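Mutual gliding-motility protein MglA (Myxococcus xanthus DK 1622, PDB 6H17) acts as a GTP-binding intracellular switch that coordinates social and adventurous gliding motility and controls the direction and speed of gliding. Local coordinates at residues R53-D58 against T78-V83; K14-G19 against K90-G95; V99-D104 against Y136-N141. All coordinates share one frame; numbering follows the deposited sequence.

How the contacts relate
The three contacts are cut from one GTPase fold and meet on one curved mixed sheet. Along the chain, contact 1 (53-58 with 78-83) is nested inside the loop closed by contact 2 (14-19 with 90-95), and contact 3 (99-104 with 136-141) follows both. The centres of contacts 1 and 2 lie about 11 Å apart, joined by apolar packing of V79 on V16 and of F57 on I92. Contacts 2 and 3, about 13 Å centre to centre, share the backbone pairing of strands 10-18 and 98-104. Contacts 1 and 3 are about 17 Å apart and do not touch, yet both reach the nucleotide, one at its terminal phosphate and the other at its base.

Contact 1: residues R53-D58 against T78-V83; sequences RTLFFD and TVPGQV. With GSP (5'-guanosine-diphosphate-monothiophosphate), chain C; SO4 (sulfate ion), chain D.
D58 and T78 join the end of strand 71-78 to strand 52-62 just where the chain enters TVPG, the counterpart of the DxxG motif of small GTPases. Two bonds hold the pair. The amide of T78 donates to the carbonyl of D58 (N to O, 3.2 Å), and T78 OG1 gives a short bond of 2.6 Å to D58 OD2, reaching that oxygen on its anti side and 34° out of the carboxylate plane. With OG1 placed between the backbone N and the carbonyl carbon (chi1 69°), the hydroxyl faces D58. The same OD2 is also bonded to T26 of the P-loop, and the D58 side chain lies about 4 Å from the magnesium ion at nearest atoms. F57 CB packs 3.3 Å from T78 O, a buried carbonyl oxygen with no polar partner in the model. Further along, L55 crosses P80 at about a right angle, its CD1 branch meeting P80 CB at 3.6 Å. The strand thereby flanks the loop that delivers G81, whose N bonds O3G of the nucleotide at 2.8 Å. An amide on the terminal phosphate is the hallmark of the switch II loop in the GTP-bound state.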
loop_
_atom_site.group_PDB
_atom_site.type_symbol
_atom_site.label_atom_id
_atom_site.label_comp_id
_atom_site.label_asym_id
_atom_site.label_seq_id
_atom_site.Cartn_x
_atom_site.Cartn_y
_atom_site.Cartn_z
ATOM N N ARG A 53 20.403 -9.377 4.191
ATOM C CA ARG A 53 20.590 -8.647 2.952
ATOM C C ARG A 53 19.548 -8.976 1.905
ATOM O O ARG A 53 19.400 -8.225 0.933
ATOM C CB ARG A 53 21.930 -8.979 2.312
ATOM C CG ARG A 53 23.131 -8.760 3.159
ATOM C CD ARG A 53 24.253 -9.557 2.531
ATOM N NE ARG A 53 24.471 -9.083 1.171
ATOM C CZ ARG A 53 25.134 -7.971 0.885
ATOM N NH1 ARG A 53 25.648 -7.238 1.865
ATOM N NH2 ARG A 53 25.286 -7.589 -0.375
ATOM N N THR A 54 18.874 -10.116 2.030
ATOM C CA THR A 54 17.876 -10.523 1.049
ATOM C C THR A 54 16.461 -10.306 1.546
ATOM O O THR A 54 15.505 -10.766 0.903
ATOM C CB THR A 54 18.100 -11.968 0.595
ATOM O OG1 THR A 54 18.082 -12.836 1.725
ATOM C CG2 THR A 54 19.432 -12.095 -0.127
ATOM N N LEU A 55 16.286 -9.577 2.644
ATOM C CA LEU A 55 14.948 -9.247 3.139
ATOM C C LEU A 55 14.603 -7.905 2.517
ATOM O O LEU A 55 14.920 -6.846 3.064
ATOM C CB LEU A 55 14.929 -9.201 4.659
ATOM C CG LEU A 55 13.578 -8.867 5.294
ATOM C CD1 LEU A 55 12.554 -9.921 4.932
ATOM C CD2 LEU A 55 13.746 -8.740 6.805
ATOM N N PHE A 56 13.950 -7.937 1.360
ATOM C CA PHE A 56 13.791 -6.748 0.543
ATOM C C PHE A 56 12.418 -6.123 0.713
ATOM O O PHE A 56 11.396 -6.822 0.772
ATOM C CB PHE A 56 13.933 -7.069 -0.946
ATOM C CG PHE A 56 15.292 -7.526 -1.349
ATOM C CD1 PHE A 56 16.361 -6.636 -1.396
ATOM C CD2 PHE A 56 15.511 -8.843 -1.717
ATOM C CE1 PHE A 56 17.618 -7.067 -1.780
ATOM C CE2 PHE A 56 16.768 -9.276 -2.105
ATOM C CZ PHE A 56 17.824 -8.387 -2.128
ATOM N N PHE A 57 12.391 -4.806 0.739
ATOM C CA PHE A 57 11.157 -4.068 0.497
ATOM C C PHE A 57 11.482 -2.900 -0.429
ATOM O O PHE A 57 12.643 -2.608 -0.726
ATOM C CB PHE A 57 10.499 -3.615 1.792
ATOM C CG PHE A 57 11.312 -2.646 2.586
ATOM C CD1 PHE A 57 11.107 -1.297 2.449
ATOM C CD2 PHE A 57 12.291 -3.092 3.457
ATOM C CE1 PHE A 57 11.843 -0.399 3.185
ATOM C CE2 PHE A 57 13.027 -2.206 4.193
ATOM C CZ PHE A 57 12.815 -0.864 4.067
ATOM N N ASP A 58 10.441 -2.240 -0.905
ATOM C CA ASP A 58 10.564 -1.314 -2.018
ATOM C C ASP A 58 10.216 0.099 -1.595
ATOM O O ASP A 58 9.448 0.316 -0.662
ATOM C CB ASP A 58 9.588 -1.706 -3.135
ATOM C CG ASP A 58 9.691 -3.148 -3.490
ATOM O OD1 ASP A 58 10.703 -3.532 -4.116
ATOM O OD2 ASP A 58 8.780 -3.934 -3.105
ATOM N N THR A 78 6.641 -0.888 0.141
ATOM C CA THR A 78 6.084 -2.197 0.473
ATOM C C THR A 78 6.721 -2.689 1.760
ATOM O O THR A 78 7.630 -2.059 2.308
ATOM C CB THR A 78 6.311 -3.216 -0.644
ATOM O OG1 THR A 78 7.706 -3.528 -0.737
ATOM C CG2 THR A 78 5.789 -2.712 -1.966
ATOM N N VAL A 79 6.214 -3.817 2.250
ATOM C CA VAL A 79 6.759 -4.468 3.434
ATOM C C VAL A 79 7.067 -5.914 3.084
ATOM O O VAL A 79 6.535 -6.448 2.095
ATOM C CB VAL A 79 5.776 -4.425 4.627
ATOM C CG1 VAL A 79 5.345 -2.996 4.928
ATOM C CG2 VAL A 79 4.572 -5.318 4.395
ATOM N N PRO A 80 7.865 -6.599 3.905
ATOM C CA PRO A 80 7.992 -8.056 3.758
ATOM C C PRO A 80 6.798 -8.720 4.419
ATOM O O PRO A 80 6.585 -8.576 5.628
ATOM C CB PRO A 80 9.311 -8.382 4.465
ATOM C CG PRO A 80 9.621 -7.201 5.298
ATOM C CD PRO A 80 8.820 -6.035 4.875
ATOM N N GLY A 81 5.992 -9.408 3.630
ATOM C CA GLY A 81 4.735 -9.939 4.107
ATOM C C GLY A 81 4.770 -11.273 4.783
ATOM O O GLY A 81 3.798 -11.649 5.449
ATOM N N GLN A 82 5.854 -12.034 4.651
ATOM C CA GLN A 82 5.896 -13.341 5.294
ATOM C C GLN A 82 5.815 -13.174 6.810
ATOM O O GLN A 82 6.383 -12.237 7.379
ATOM C CB GLN A 82 7.170 -14.075 4.900
ATOM C CG GLN A 82 7.228 -14.524 3.442
ATOM C CD GLN A 82 8.587 -15.075 3.083
ATOM O OE1 GLN A 82 9.478 -14.337 2.667
ATOM N NE2 GLN A 82 8.760 -16.375 3.256
ATOM N N VAL A 83 5.129 -14.118 7.463
ATOM C CA VAL A 83 4.675 -13.915 8.842
ATOM C C VAL A 83 5.808 -13.522 9.784
ATOM O O VAL A 83 5.617 -12.698 10.681
ATOM C CB VAL A 83 3.933 -15.167 9.347
ATOM C CG1 VAL A 83 2.591 -15.295 8.690
ATOM C CG2 VAL A 83 4.758 -16.408 9.120
HETATM P PG GSP C . 6.855 -10.300 -0.254
HETATM O O3B GSP C . 5.884 -10.481 -1.582
HETATM S S1G GSP C . 7.477 -12.020 0.159
HETATM O O2G GSP C . 7.931 -9.276 -0.670
HETATM O O3G GSP C . 5.952 -9.691 0.823
HETATM P PB GSP C . 5.182 -9.430 -2.537
HETATM O O1B GSP C . 3.819 -9.115 -2.045
HETATM O O2B GSP C . 6.070 -8.271 -2.788
HETATM P PA GSP C . 5.526 -10.036 -5.348
HETATM O O1A GSP C . 4.963 -8.793 -5.851
HETATM O O2A GSP C . 6.981 -10.210 -5.403
HETATM O O3A GSP C . 5.012 -10.321 -3.870
HETATM O "O5'" GSP C . 4.772 -11.208 -6.126
HETATM C "C5'" GSP C . 5.045 -12.566 -5.818
HETATM C "C4'" GSP C . 4.772 -13.448 -7.030
HETATM O "O4'" GSP C . 3.377 -13.360 -7.385
HETATM C "C3'" GSP C . 5.551 -13.008 -8.242
HETATM O "O3'" GSP C . 5.983 -14.148 -8.967
HETATM C "C2'" GSP C . 4.565 -12.210 -9.092
HETATM O "O2'" GSP C . 4.820 -12.200 -10.466
HETATM C "C1'" GSP C . 3.268 -12.951 -8.739
HETATM N N9 GSP C . 2.058 -12.157 -8.908
HETATM C C8 GSP C . 1.837 -10.922 -8.381
HETATM N N7 GSP C . 0.613 -10.488 -8.743
HETATM C C5 GSP C . 0.052 -11.473 -9.514
HETATM C C6 GSP C . -1.172 -11.577 -10.171
HETATM O O6 GSP C . -2.077 -10.710 -10.160
HETATM N N1 GSP C . -1.376 -12.723 -10.875
HETATM C C2 GSP C . -0.455 -13.738 -10.932
HETATM N N2 GSP C . -0.743 -14.826 -11.625
HETATM N N3 GSP C . 0.743 -13.656 -10.308
HETATM C C4 GSP C . 0.958 -12.518 -9.622
HETATM S S SO4 D . 3.820 -16.780 4.540
HETATM O O1 SO4 D . 3.678 -15.775 3.487
HETATM O O2 SO4 D . 3.762 -16.115 5.846
HETATM O O3 SO4 D . 2.744 -17.766 4.489
HETATM O O4 SO4 D . 5.129 -17.413 4.381
#

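Contact 2: residues K14-G19 against K90-G95; sequences KIVYYG and KLILKG
K14 reaches from its strand to the end of helix 86-93 as a straight arm. CG is anti to the backbone N (chi1 -180°) and the chain stays extended beyond it, so that the ammonium group arrives between two backbone carbonyls. NZ donates to K94 O at 2.7 Å, lying in the plane of that carbonyl with a C=O...N angle of 158°. Its second bond, NZ to I92 O, is equally short at 2.7 Å but comes in at a more bent angle, tilted 34° from the carbonyl plane. The grip therefore spans the last turn of the helix and the loop that follows it, and a positive charge at the C-terminal end of a helix would be expected to be favourable. Y77, on the neighbouring strand, adds a cation-pi partner for the same lysine.

In the small-GTPase fold this joins the strand that runs into the P-loop, which begins at G19, to the helix that follows the TVPG loop. Deeper along the strand the contact turns apolar. V16 points its two methyl groups at different residues of the helix: CG1 meets L93 CD2 at 4.1 Å, the two side chains crossing at about a right angle, while CG2 lies 4.2 Å from I92 CG2. L93 starts out pointing away from the strand, yet its branched end returns to it and serves two neighbours, with CD2 on V16 and CD1 on Y18. There CD1 comes obliquely to the tyrosine ring, 3.7 Å from Y18 CE1, and again the side chains cross steeply. The methyl group sits close to the phenol oxygen, which is itself bonded to N119 and N123 of helix 110-125.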
loop_
_atom_site.group_PDB
_atom_site.type_symbol
_atom_site.label_atom_id
_atom_site.label_comp_id
_atom_site.label_asym_id
_atom_site.label_seq_id
_atom_site.Cartn_x
_atom_site.Cartn_y
_atom_site.Cartn_z
ATOM N N LYS A 14 3.324 9.357 2.971
ATOM C CA LYS A 14 3.777 7.972 2.924
ATOM C C LYS A 14 2.607 7.032 2.718
ATOM O O LYS A 14 1.627 7.064 3.472
ATOM C CB LYS A 14 4.470 7.654 4.241
ATOM C CG LYS A 14 5.009 6.261 4.363
ATOM C CD LYS A 14 5.821 6.141 5.644
ATOM C CE LYS A 14 6.673 4.909 5.650
ATOM N NZ LYS A 14 7.529 4.837 6.868
ATOM N N ILE A 15 2.714 6.184 1.697
ATOM C CA ILE A 15 1.741 5.130 1.420
ATOM C C ILE A 15 2.437 3.793 1.612
ATOM O O ILE A 15 3.518 3.581 1.047
ATOM C CB ILE A 15 1.215 5.204 -0.024
ATOM C CG1 ILE A 15 0.588 6.558 -0.336
ATOM C CG2 ILE A 15 0.256 4.034 -0.308
ATOM C CD1 ILE A 15 -0.456 6.952 0.556
ATOM N N VAL A 16 1.835 2.893 2.394
ATOM C CA VAL A 16 2.391 1.558 2.607
ATOM C C VAL A 16 1.469 0.518 1.969
ATOM O O VAL A 16 0.268 0.474 2.268
ATOM C CB VAL A 16 2.616 1.258 4.102
ATOM C CG1 VAL A 16 3.085 -0.183 4.287
ATOM C CG2 VAL A 16 3.629 2.237 4.673
ATOM N N TYR A 17 2.049 -0.331 1.116
ATOM C CA TYR A 17 1.400 -1.521 0.572
ATOM C C TYR A 17 1.688 -2.685 1.511
ATOM O O TYR A 17 2.859 -3.021 1.765
ATOM C CB TYR A 17 1.932 -1.784 -0.840
ATOM C CG TYR A 17 1.304 -0.913 -1.910
ATOM C CD1 TYR A 17 0.479 -1.446 -2.871
ATOM C CD2 TYR A 17 1.543 0.459 -1.956
ATOM C CE1 TYR A 17 -0.101 -0.663 -3.848
ATOM C CE2 TYR A 17 0.970 1.242 -2.933
ATOM C CZ TYR A 17 0.144 0.677 -3.867
ATOM O OH TYR A 17 -0.426 1.503 -4.814
ATOM N N TYR A 18 0.623 -3.301 2.000
ATOM C CA TYR A 18 0.677 -4.342 3.015
ATOM C C TYR A 18 -0.003 -5.584 2.471
ATOM O O TYR A 18 -0.746 -5.511 1.491
ATOM C CB TYR A 18 -0.083 -3.862 4.260
ATOM C CG TYR A 18 0.437 -4.288 5.609
ATOM C CD1 TYR A 18 1.422 -3.568 6.245
ATOM C CD2 TYR A 18 -0.099 -5.374 6.264
ATOM C CE1 TYR A 18 1.873 -3.922 7.483
ATOM C CE2 TYR A 18 0.348 -5.756 7.518
ATOM C CZ TYR A 18 1.346 -5.013 8.123
ATOM O OH TYR A 18 1.812 -5.310 9.388
ATOM N N GLY A 19 0.229 -6.732 3.103
ATOM C CA GLY A 19 -0.404 -7.966 2.694
ATOM C C GLY A 19 0.526 -9.141 2.880
ATOM O O GLY A 19 1.709 -8.976 3.158
ATOM N N LYS A 90 6.685 -3.319 11.151
ATOM C CA LYS A 90 6.450 -2.258 12.123
ATOM C C LYS A 90 7.338 -1.050 11.861
ATOM O O LYS A 90 6.893 0.092 12.005
ATOM C CB LYS A 90 6.636 -2.818 13.535
ATOM C CG LYS A 90 5.519 -3.792 13.878
ATOM C CD LYS A 90 5.854 -4.736 15.006
ATOM C CE LYS A 90 5.940 -3.998 16.303
ATOM N NZ LYS A 90 4.625 -3.376 16.656
ATOM N N LEU A 91 8.598 -1.266 11.482
ATOM C CA LEU A 91 9.459 -0.138 11.151
ATOM C C LEU A 91 8.882 0.654 9.983
ATOM O O LEU A 91 8.807 1.891 10.023
ATOM C CB LEU A 91 10.863 -0.636 10.819
ATOM C CG LEU A 91 11.676 -1.244 11.961
ATOM C CD1 LEU A 91 13.059 -1.667 11.473
ATOM C CD2 LEU A 91 11.794 -0.277 13.124
ATOM N N ILE A 92 8.448 -0.047 8.938
ATOM C CA ILE A 92 8.008 0.611 7.713
ATOM C C ILE A 92 6.703 1.368 7.929
ATOM O O ILE A 92 6.461 2.399 7.288
ATOM C CB ILE A 92 7.929 -0.423 6.567
ATOM C CG1 ILE A 92 9.329 -0.988 6.280
ATOM C CG2 ILE A 92 7.293 0.195 5.316
ATOM C CD1 ILE A 92 9.326 -2.308 5.546
ATOM N N LEU A 93 5.838 0.881 8.818
ATOM C CA LEU A 93 4.555 1.529 9.029
ATOM C C LEU A 93 4.661 2.859 9.756
ATOM O O LEU A 93 3.690 3.630 9.750
ATOM C CB LEU A 93 3.603 0.620 9.823
ATOM C CG LEU A 93 2.804 -0.413 9.056
ATOM C CD1 LEU A 93 2.120 -1.346 10.062
ATOM C CD2 LEU A 93 1.787 0.237 8.132
ATOM N N LYS A 94 5.789 3.163 10.383
ATOM C CA LYS A 94 5.894 4.421 11.119
ATOM C C LYS A 94 5.615 5.594 10.190
ATOM O O LYS A 94 6.162 5.665 9.091
ATOM C CB LYS A 94 7.292 4.560 11.718
ATOM C CG LYS A 94 7.534 3.634 12.892
ATOM C CD LYS A 94 8.936 3.796 13.453
ATOM C CE LYS A 94 9.148 2.881 14.649
ATOM N NZ LYS A 94 10.497 3.043 15.260
ATOM N N GLY A 95 4.758 6.513 10.635
ATOM C CA GLY A 95 4.474 7.707 9.860
ATOM C C GLY A 95 3.579 7.507 8.660
ATOM O O GLY A 95 3.473 8.410 7.827
#

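Contact 3: residues V99-D104 against Y136-N141; sequences VVFVAD and YVIQYN. With GSP (5'-guanosine-diphosphate-monothiophosphate), chain C.
V99 and Y136 open a run of parallel beta pairing that continues, residue for residue, to D104 and N141. The backbone bonds come first. They pass alternately in the two directions, from V137 N to V99 O, F101 N to V137 O, Q139 N to F101 O, A103 N to Q139 O and N141 N to A103 O. The short strand axes come within 4.7 Å of each other and are inclined by only 19°. CA-H...O contacts, such as Y136 CA to V99 O at 3.3 Å, supplement this ladder.

Apolar contacts follow the alternation of a sheet. On the face carrying F101, A103, Y136 and I138, the Y136 ring turns its edge to F101, with CE1 3.7 Å from F101 CB. F101 and I138 lie side by side and point the same way, their CD1 atoms 3.9 Å apart. On the other face, V102 CG1 lies 3.9 Å from N141 CB.

Polar side chains gather at the C-terminal end. Q139 OE1, beside V102 CG1, is hydrogen-bonded to N28, and Q139 NE2 to T179. N141 sends CG anti to its backbone N (chi1 -167°), and ND2 donates to N7 of the guanine at 3.0 Å with an N-H...N angle of 143°. Its OD1 accepts from the amide of A170 and its ND2 also bonds C23 O, which together limit how the amide group can turn. N141 begins the sequence NKRD, the NKxD motif that recognises guanine in small GTPases, and K142 of that motif pairs with D104.

The two strands are the limbs of a beta-alpha-beta crossover through helix 110-125. That helix and helix 151-158 cover the face of F101 and A103, helix 176-193 packs on V100 and V137, and strand 10-18 pairs with the other edge of 98-104, strand 165-167 with the far edge of 136-141.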
loop_
_atom_site.group_PDB
_atom_site.type_symbol
_atom_site.label_atom_id
_atom_site.label_comp_id
_atom_site.label_asym_id
_atom_site.label_seq_id
_atom_site.Cartn_x
_atom_site.Cartn_y
_atom_site.Cartn_z
ATOM N N VAL A 99 -2.823 3.425 3.509
ATOM C CA VAL A 99 -2.470 2.020 3.345
ATOM C C VAL A 99 -3.260 1.399 2.205
ATOM O O VAL A 99 -4.456 1.664 2.030
ATOM C CB VAL A 99 -2.720 1.227 4.641
ATOM C CG1 VAL A 99 -2.530 -0.263 4.423
ATOM C CG2 VAL A 99 -1.804 1.705 5.748
ATOM N N VAL A 100 -2.585 0.560 1.428
ATOM C CA VAL A 100 -3.221 -0.333 0.465
ATOM C C VAL A 100 -2.985 -1.734 0.988
ATOM O O VAL A 100 -1.825 -2.148 1.145
ATOM C CB VAL A 100 -2.621 -0.197 -0.940
ATOM C CG1 VAL A 100 -3.234 -1.236 -1.863
ATOM C CG2 VAL A 100 -2.818 1.207 -1.491
ATOM N N PHE A 101 -4.058 -2.474 1.261
ATOM C CA PHE A 101 -3.930 -3.885 1.602
ATOM C C PHE A 101 -4.094 -4.696 0.328
ATOM O O PHE A 101 -5.158 -4.655 -0.297
ATOM C CB PHE A 101 -4.949 -4.327 2.643
ATOM C CG PHE A 101 -4.735 -5.744 3.087
ATOM C CD1 PHE A 101 -5.374 -6.816 2.464
ATOM C CD2 PHE A 101 -3.845 -6.011 4.109
ATOM C CE1 PHE A 101 -5.148 -8.117 2.883
ATOM C CE2 PHE A 101 -3.602 -7.309 4.524
ATOM C CZ PHE A 101 -4.266 -8.347 3.937
ATOM N N VAL A 102 -3.069 -5.445 -0.050
ATOM C CA VAL A 102 -3.078 -6.280 -1.239
ATOM C C VAL A 102 -3.394 -7.698 -0.791
ATOM O O VAL A 102 -2.577 -8.351 -0.136
ATOM C CB VAL A 102 -1.745 -6.217 -1.989
ATOM C CG1 VAL A 102 -1.784 -7.102 -3.226
ATOM C CG2 VAL A 102 -1.386 -4.777 -2.366
ATOM N N ALA A 103 -4.586 -8.183 -1.122
ATOM C CA ALA A 103 -4.983 -9.545 -0.795
ATOM C C ALA A 103 -4.693 -10.462 -1.971
ATOM O O ALA A 103 -4.905 -10.100 -3.136
ATOM C CB ALA A 103 -6.468 -9.573 -0.469
ATOM N N ASP A 104 -4.187 -11.646 -1.671
ATOM C CA ASP A 104 -3.994 -12.677 -2.687
ATOM C C ASP A 104 -5.309 -13.427 -2.859
ATOM O O ASP A 104 -5.769 -14.089 -1.930
ATOM C CB ASP A 104 -2.879 -13.618 -2.232
ATOM C CG ASP A 104 -2.463 -14.609 -3.311
ATOM O OD1 ASP A 104 -3.345 -15.093 -4.060
ATOM O OD2 ASP A 104 -1.247 -14.902 -3.423
ATOM N N TYR A 136 -7.431 4.205 3.431
ATOM C CA TYR A 136 -7.249 2.759 3.329
ATOM C C TYR A 136 -8.064 2.226 2.165
ATOM O O TYR A 136 -9.263 2.488 2.063
ATOM C CB TYR A 136 -7.676 2.109 4.654
ATOM C CG TYR A 136 -7.812 0.606 4.614
ATOM C CD1 TYR A 136 -6.861 -0.172 3.999
ATOM C CD2 TYR A 136 -8.901 -0.032 5.200
ATOM C CE1 TYR A 136 -6.982 -1.545 3.932
ATOM C CE2 TYR A 136 -9.030 -1.419 5.153
ATOM C CZ TYR A 136 -8.059 -2.158 4.509
ATOM O OH TYR A 136 -8.131 -3.536 4.420
ATOM N N VAL A 137 -7.406 1.476 1.293
ATOM C CA VAL A 137 -8.018 0.842 0.128
ATOM C C VAL A 137 -7.574 -0.603 0.111
ATOM O O VAL A 137 -6.434 -0.914 0.480
ATOM C CB VAL A 137 -7.599 1.555 -1.170
ATOM C CG1 VAL A 137 -8.106 0.831 -2.415
ATOM C CG2 VAL A 137 -8.065 3.022 -1.142
ATOM N N ILE A 138 -8.457 -1.489 -0.310
ATOM C CA ILE A 138 -8.142 -2.911 -0.428
ATOM C C ILE A 138 -8.135 -3.326 -1.895
ATOM O O ILE A 138 -8.999 -2.914 -2.685
ATOM C CB ILE A 138 -9.084 -3.795 0.419
ATOM C CG1 ILE A 138 -8.548 -5.241 0.447
ATOM C CG2 ILE A 138 -10.510 -3.743 -0.062
ATOM C CD1 ILE A 138 -9.081 -6.061 1.641
ATOM N N GLN A 139 -7.162 -4.150 -2.252
ATOM C CA GLN A 139 -7.007 -4.682 -3.595
ATOM C C GLN A 139 -7.130 -6.192 -3.566
ATOM O O GLN A 139 -6.435 -6.861 -2.791
ATOM C CB GLN A 139 -5.639 -4.285 -4.139
ATOM C CG GLN A 139 -5.411 -4.719 -5.576
ATOM C CD GLN A 139 -4.016 -4.434 -6.050
ATOM O OE1 GLN A 139 -3.133 -5.284 -5.959
ATOM N NE2 GLN A 139 -3.799 -3.220 -6.565
ATOM N N TYR A 140 -7.996 -6.736 -4.407
ATOM C CA TYR A 140 -8.132 -8.181 -4.570
ATOM C C TYR A 140 -7.292 -8.564 -5.779
ATOM O O TYR A 140 -7.753 -8.496 -6.918
ATOM C CB TYR A 140 -9.589 -8.585 -4.743
ATOM C CG TYR A 140 -10.533 -8.052 -3.680
ATOM C CD1 TYR A 140 -10.170 -8.000 -2.333
ATOM C CD2 TYR A 140 -11.789 -7.577 -4.028
ATOM C CE1 TYR A 140 -11.058 -7.508 -1.368
ATOM C CE2 TYR A 140 -12.664 -7.084 -3.079
ATOM C CZ TYR A 140 -12.280 -7.054 -1.754
ATOM O OH TYR A 140 -13.137 -6.558 -0.780
ATOM N N ASN A 141 -6.047 -8.949 -5.525
ATOM C CA ASN A 141 -5.083 -9.211 -6.585
ATOM C C ASN A 141 -5.151 -10.668 -7.024
ATOM O O ASN A 141 -5.764 -11.526 -6.382
ATOM C CB ASN A 141 -3.678 -8.816 -6.113
ATOM C CG ASN A 141 -2.676 -8.765 -7.226
ATOM O OD1 ASN A 141 -2.994 -8.353 -8.350
ATOM N ND2 ASN A 141 -1.457 -9.201 -6.947
HETATM P PG GSP C . 6.855 -10.300 -0.254
HETATM O O3B GSP C . 5.884 -10.481 -1.582
HETATM S S1G GSP C . 7.477 -12.020 0.159
HETATM O O2G GSP C . 7.931 -9.276 -0.670
HETATM O O3G GSP C . 5.952 -9.691 0.823
HETATM P PB GSP C . 5.182 -9.430 -2.537
HETATM O O1B GSP C . 3.819 -9.115 -2.045
HETATM O O2B GSP C . 6.070 -8.271 -2.788
HETATM P PA GSP C . 5.526 -10.036 -5.348
HETATM O O1A GSP C . 4.963 -8.793 -5.851
HETATM O O2A GSP C . 6.981 -10.210 -5.403
HETATM O O3A GSP C . 5.012 -10.321 -3.870
HETATM O "O5'" GSP C . 4.772 -11.208 -6.126
HETATM C "C5'" GSP C . 5.045 -12.566 -5.818
HETATM C "C4'" GSP C . 4.772 -13.448 -7.030
HETATM O "O4'" GSP C . 3.377 -13.360 -7.385
HETATM C "C3'" GSP C . 5.551 -13.008 -8.242
HETATM O "O3'" GSP C . 5.983 -14.148 -8.967
HETATM C "C2'" GSP C . 4.565 -12.210 -9.092
HETATM O "O2'" GSP C . 4.820 -12.200 -10.466
HETATM C "C1'" GSP C . 3.268 -12.951 -8.739
HETATM N N9 GSP C . 2.058 -12.157 -8.908
HETATM C C8 GSP C . 1.837 -10.922 -8.381
HETATM N N7 GSP C . 0.613 -10.488 -8.743
HETATM C C5 GSP C . 0.052 -11.473 -9.514
HETATM C C6 GSP C . -1.172 -11.577 -10.171
HETATM O O6 GSP C . -2.077 -10.710 -10.160
HETATM N N1 GSP C . -1.376 -12.723 -10.875
HETATM C C2 GSP C . -0.455 -13.738 -10.932
HETATM N N2 GSP C . -0.743 -14.826 -11.625
HETATM N N3 GSP C . 0.743 -13.656 -10.308
HETATM C C4 GSP C . 0.958 -12.518 -9.622
#